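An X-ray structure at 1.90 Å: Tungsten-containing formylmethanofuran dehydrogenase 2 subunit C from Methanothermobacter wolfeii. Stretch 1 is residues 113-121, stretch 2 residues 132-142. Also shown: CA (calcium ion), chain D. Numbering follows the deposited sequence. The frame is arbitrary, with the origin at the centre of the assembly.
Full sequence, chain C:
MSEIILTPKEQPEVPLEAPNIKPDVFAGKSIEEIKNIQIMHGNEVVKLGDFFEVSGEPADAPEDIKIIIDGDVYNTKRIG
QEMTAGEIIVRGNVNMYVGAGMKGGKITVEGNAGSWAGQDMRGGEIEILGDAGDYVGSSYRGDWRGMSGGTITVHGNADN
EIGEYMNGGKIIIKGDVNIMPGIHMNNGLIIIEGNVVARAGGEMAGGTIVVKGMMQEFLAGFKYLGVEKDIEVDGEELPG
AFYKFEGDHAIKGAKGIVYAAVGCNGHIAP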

# COMPACT_ATOMS: atom_id res chain seq x y z
N ALA C 113 -19.92 -6.64 39.49
CA ALA C 113 -19.09 -7.59 40.23
C ALA C 113 -17.63 -7.47 39.77
O ALA C 113 -17.37 -7.20 38.60
N GLY C 114 -16.71 -7.70 40.69
CA GLY C 114 -15.28 -7.68 40.41
C GLY C 114 -14.83 -8.93 39.70
O GLY C 114 -15.66 -9.78 39.32
N SER C 115 -13.51 -9.08 39.53
CA SER C 115 -12.94 -10.25 38.87
C SER C 115 -13.15 -11.53 39.68
O SER C 115 -13.38 -11.48 40.89
N TRP C 116 -13.12 -12.67 38.99
CA TRP C 116 -13.26 -14.02 39.58
C TRP C 116 -14.67 -14.32 40.12
O TRP C 116 -14.83 -15.16 41.01
N ALA C 117 -15.70 -13.74 39.51
CA ALA C 117 -17.08 -14.06 39.87
C ALA C 117 -17.32 -15.50 39.43
O ALA C 117 -17.07 -15.84 38.28
N GLY C 118 -17.72 -16.36 40.36
CA GLY C 118 -17.93 -17.77 40.04
C GLY C 118 -16.67 -18.56 39.71
O GLY C 118 -16.76 -19.61 39.07
N GLN C 119 -15.49 -18.11 40.16
CA GLN C 119 -14.24 -18.87 39.95
C GLN C 119 -14.42 -20.28 40.54
O GLN C 119 -14.98 -20.40 41.64
N ASP C 120 -14.02 -21.33 39.80
CA ASP C 120 -14.13 -22.73 40.26
C ASP C 120 -15.58 -23.18 40.63
O ASP C 120 -15.74 -24.08 41.46
N MET C 121 -16.61 -22.61 40.01
CA MET C 121 -18.00 -22.96 40.31
C MET C 121 -18.27 -24.44 40.03
O MET C 121 -17.75 -24.99 39.05
N ALA C 132 -19.34 -7.35 34.77
CA ALA C 132 -18.43 -8.22 35.53
C ALA C 132 -17.00 -7.91 35.08
O ALA C 132 -16.80 -7.29 34.04
N GLY C 133 -16.02 -8.31 35.88
CA GLY C 133 -14.61 -8.09 35.58
C GLY C 133 -14.00 -9.18 34.72
O GLY C 133 -14.66 -9.77 33.86
N ASP C 134 -12.71 -9.44 34.94
CA ASP C 134 -11.99 -10.50 34.24
C ASP C 134 -12.27 -11.83 34.95
O ASP C 134 -12.74 -11.83 36.09
N TYR C 135 -11.98 -12.95 34.27
CA TYR C 135 -12.03 -14.29 34.86
C TYR C 135 -13.40 -14.72 35.42
O TYR C 135 -13.47 -15.38 36.47
N VAL C 136 -14.49 -14.42 34.70
CA VAL C 136 -15.81 -14.90 35.10
C VAL C 136 -15.75 -16.42 34.89
O VAL C 136 -15.37 -16.86 33.80
N GLY C 137 -16.10 -17.19 35.91
CA GLY C 137 -16.11 -18.65 35.84
C GLY C 137 -14.79 -19.29 35.45
O GLY C 137 -14.77 -20.28 34.72
N SER C 138 -13.67 -18.75 35.94
CA SER C 138 -12.32 -19.23 35.62
C SER C 138 -11.80 -20.30 36.61
O SER C 138 -12.49 -20.68 37.55
N SER C 139 -10.57 -20.75 36.38
CA SER C 139 -9.85 -21.65 37.27
C SER C 139 -8.96 -20.78 38.20
O SER C 139 -9.00 -19.55 38.14
N TYR C 140 -8.16 -21.42 39.05
CA TYR C 140 -7.18 -20.76 39.91
C TYR C 140 -5.80 -20.88 39.22
O TYR C 140 -5.57 -21.83 38.47
N ARG C 141 -4.90 -19.93 39.48
CA ARG C 141 -3.51 -19.93 38.95
C ARG C 141 -2.87 -21.32 39.07
O ARG C 141 -2.96 -21.97 40.12
N GLY C 142 -2.30 -21.79 37.97
CA GLY C 142 -1.60 -23.06 37.90
C GLY C 142 -2.45 -24.29 37.70
O GLY C 142 -1.94 -25.31 37.20

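Two irregular stretches lie side by side, joined by backbone hydrogen bonds: Asp120 N donates to Ser138 O at 2.8 Å, Gly137 N to Ala117 O at 2.9 Å and Trp116 N to Asp134 O at 3.0 Å. Side chains extend this network at two points. Gln119, with chi1 and chi2 both t, reaches out in extended form, and its NE2 donates almost linearly to Ser139 O at 3.1 Å; the same NE2 lies at the edge of the Tyr140 ring, 4.0 Å from Tyr140 CD1. Ser115, rotamer m, accepts from the backbone through its hydroxyl, Asp134 N to Ser115 OG being 3.2 Å. Three waters add further hydrogen bonds. Water 1, through its O, donates to Gly114 O (2.8 Å) and Asp134 O (3.2 Å) and accepts from Ala117 N (3.1 Å). Water 2 accepts a hydrogen bond from the indole, Trp116 NE1 to the water O being 3.0 Å, and donates to Ser139 O at 3.2 Å. The O of water 3 links Asp120 OD1 (2.6 Å) with Tyr140 N (3.0 Å). Trp116 (m) starts away from stretch 2, but its indole swings back, and the 88 Å² of it that stretch 2 covers is the largest such area of any residue here. Tyr135 (m) points toward stretch 1. The indole five-membered ring and the Tyr135 ring are nearly parallel, at 4°, yet slid apart so that they barely overlap; Tyr135 CB sits over one indole face, 3.4 Å from Trp116 CD1. At the indole edge lie Ser138 OG, 3.3 Å from Trp116 CD1, and Arg141 NH2, 3.7 Å from Trp116 CZ2. Arg141 NH1 donates to Tyr135 OH at 2.9 Å, tying the guanidinium to the phenol beside the indole. Ser138 (p) donates from OG to Ser139 O at 3.0 Å. Val136 (t) and Ser139 (p) point away; Ser139 OG instead binds the calcium ion CA at 2.7 Å.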

# COMPACT_ATOMS: atom_id res chain seq x y z
CB ALA C 113 -19.57 -9.01 40.00
CB SER C 115 -11.45 -10.05 38.60
OG SER C 115 -11.27 -8.93 37.75
CB TRP C 116 -12.18 -14.30 40.63
CG TRP C 116 -10.81 -14.36 40.02
CD1 TRP C 116 -10.34 -15.31 39.16
CD2 TRP C 116 -9.77 -13.38 40.14
NE1 TRP C 116 -9.08 -14.98 38.72
CE2 TRP C 116 -8.70 -13.80 39.32
CE3 TRP C 116 -9.64 -12.20 40.88
CZ2 TRP C 116 -7.50 -13.08 39.22
CZ3 TRP C 116 -8.46 -11.46 40.75
CH2 TRP C 116 -7.41 -11.91 39.94
CB ALA C 117 -18.05 -13.12 39.16
CB GLN C 119 -13.07 -18.18 40.64
CG GLN C 119 -11.72 -18.94 40.56
CD GLN C 119 -10.66 -18.20 41.34
OE1 GLN C 119 -10.93 -17.67 42.42
NE2 GLN C 119 -9.46 -18.06 40.79
CB ASP C 120 -13.20 -23.00 41.47
CG ASP C 120 -11.74 -22.96 41.13
OD1 ASP C 120 -11.35 -23.57 40.13
OD2 ASP C 120 -10.97 -22.38 41.93
CB MET C 121 -18.95 -22.08 39.48
CG MET C 121 -20.41 -22.16 39.86
SD MET C 121 -21.35 -21.01 38.82
CE MET C 121 -22.91 -20.97 39.69
CB ALA C 132 -18.76 -9.69 35.32
CB ASP C 134 -10.46 -10.23 34.28
CG ASP C 134 -10.05 -8.88 33.70
OD1 ASP C 134 -10.13 -8.72 32.46
OD2 ASP C 134 -9.64 -7.99 34.48
CB TYR C 135 -10.94 -14.43 35.97
CG TYR C 135 -9.52 -14.24 35.48
CD1 TYR C 135 -8.91 -15.19 34.65
CD2 TYR C 135 -8.75 -13.16 35.88
CE1 TYR C 135 -7.61 -15.02 34.20
CE2 TYR C 135 -7.44 -12.99 35.44
CZ TYR C 135 -6.87 -13.92 34.60
OH TYR C 135 -5.57 -13.76 34.17
CB VAL C 136 -16.97 -14.31 34.25
CG1 VAL C 136 -18.30 -14.95 34.63
CG2 VAL C 136 -17.06 -12.79 34.39
CB SER C 138 -11.35 -18.04 35.66
OG SER C 138 -11.09 -17.69 37.01
CB SER C 139 -8.96 -22.60 36.46
OG SER C 139 -7.84 -21.97 35.87
CB TYR C 140 -7.13 -21.42 41.30
CG TYR C 140 -6.08 -20.81 42.21
CD1 TYR C 140 -6.23 -19.53 42.73
CD2 TYR C 140 -4.92 -21.51 42.54
CE1 TYR C 140 -5.25 -18.95 43.52
CE2 TYR C 140 -3.93 -20.94 43.34
CZ TYR C 140 -4.10 -19.66 43.83
OH TYR C 140 -3.11 -19.14 44.63
CB ARG C 141 -2.61 -18.95 39.71
CG ARG C 141 -3.06 -17.47 39.71
CD ARG C 141 -3.46 -16.96 38.32
NE ARG C 141 -3.76 -15.52 38.32
CZ ARG C 141 -4.06 -14.81 37.23
NH1 ARG C 141 -4.10 -15.39 36.03
NH2 ARG C 141 -4.30 -13.51 37.32
CA CA D . -5.18 -21.97 35.58
O HOH W 1 -15.77 -11.58 37.23
O HOH W 2 -7.24 -17.01 37.41
O HOH W 3 -8.90 -24.28 39.63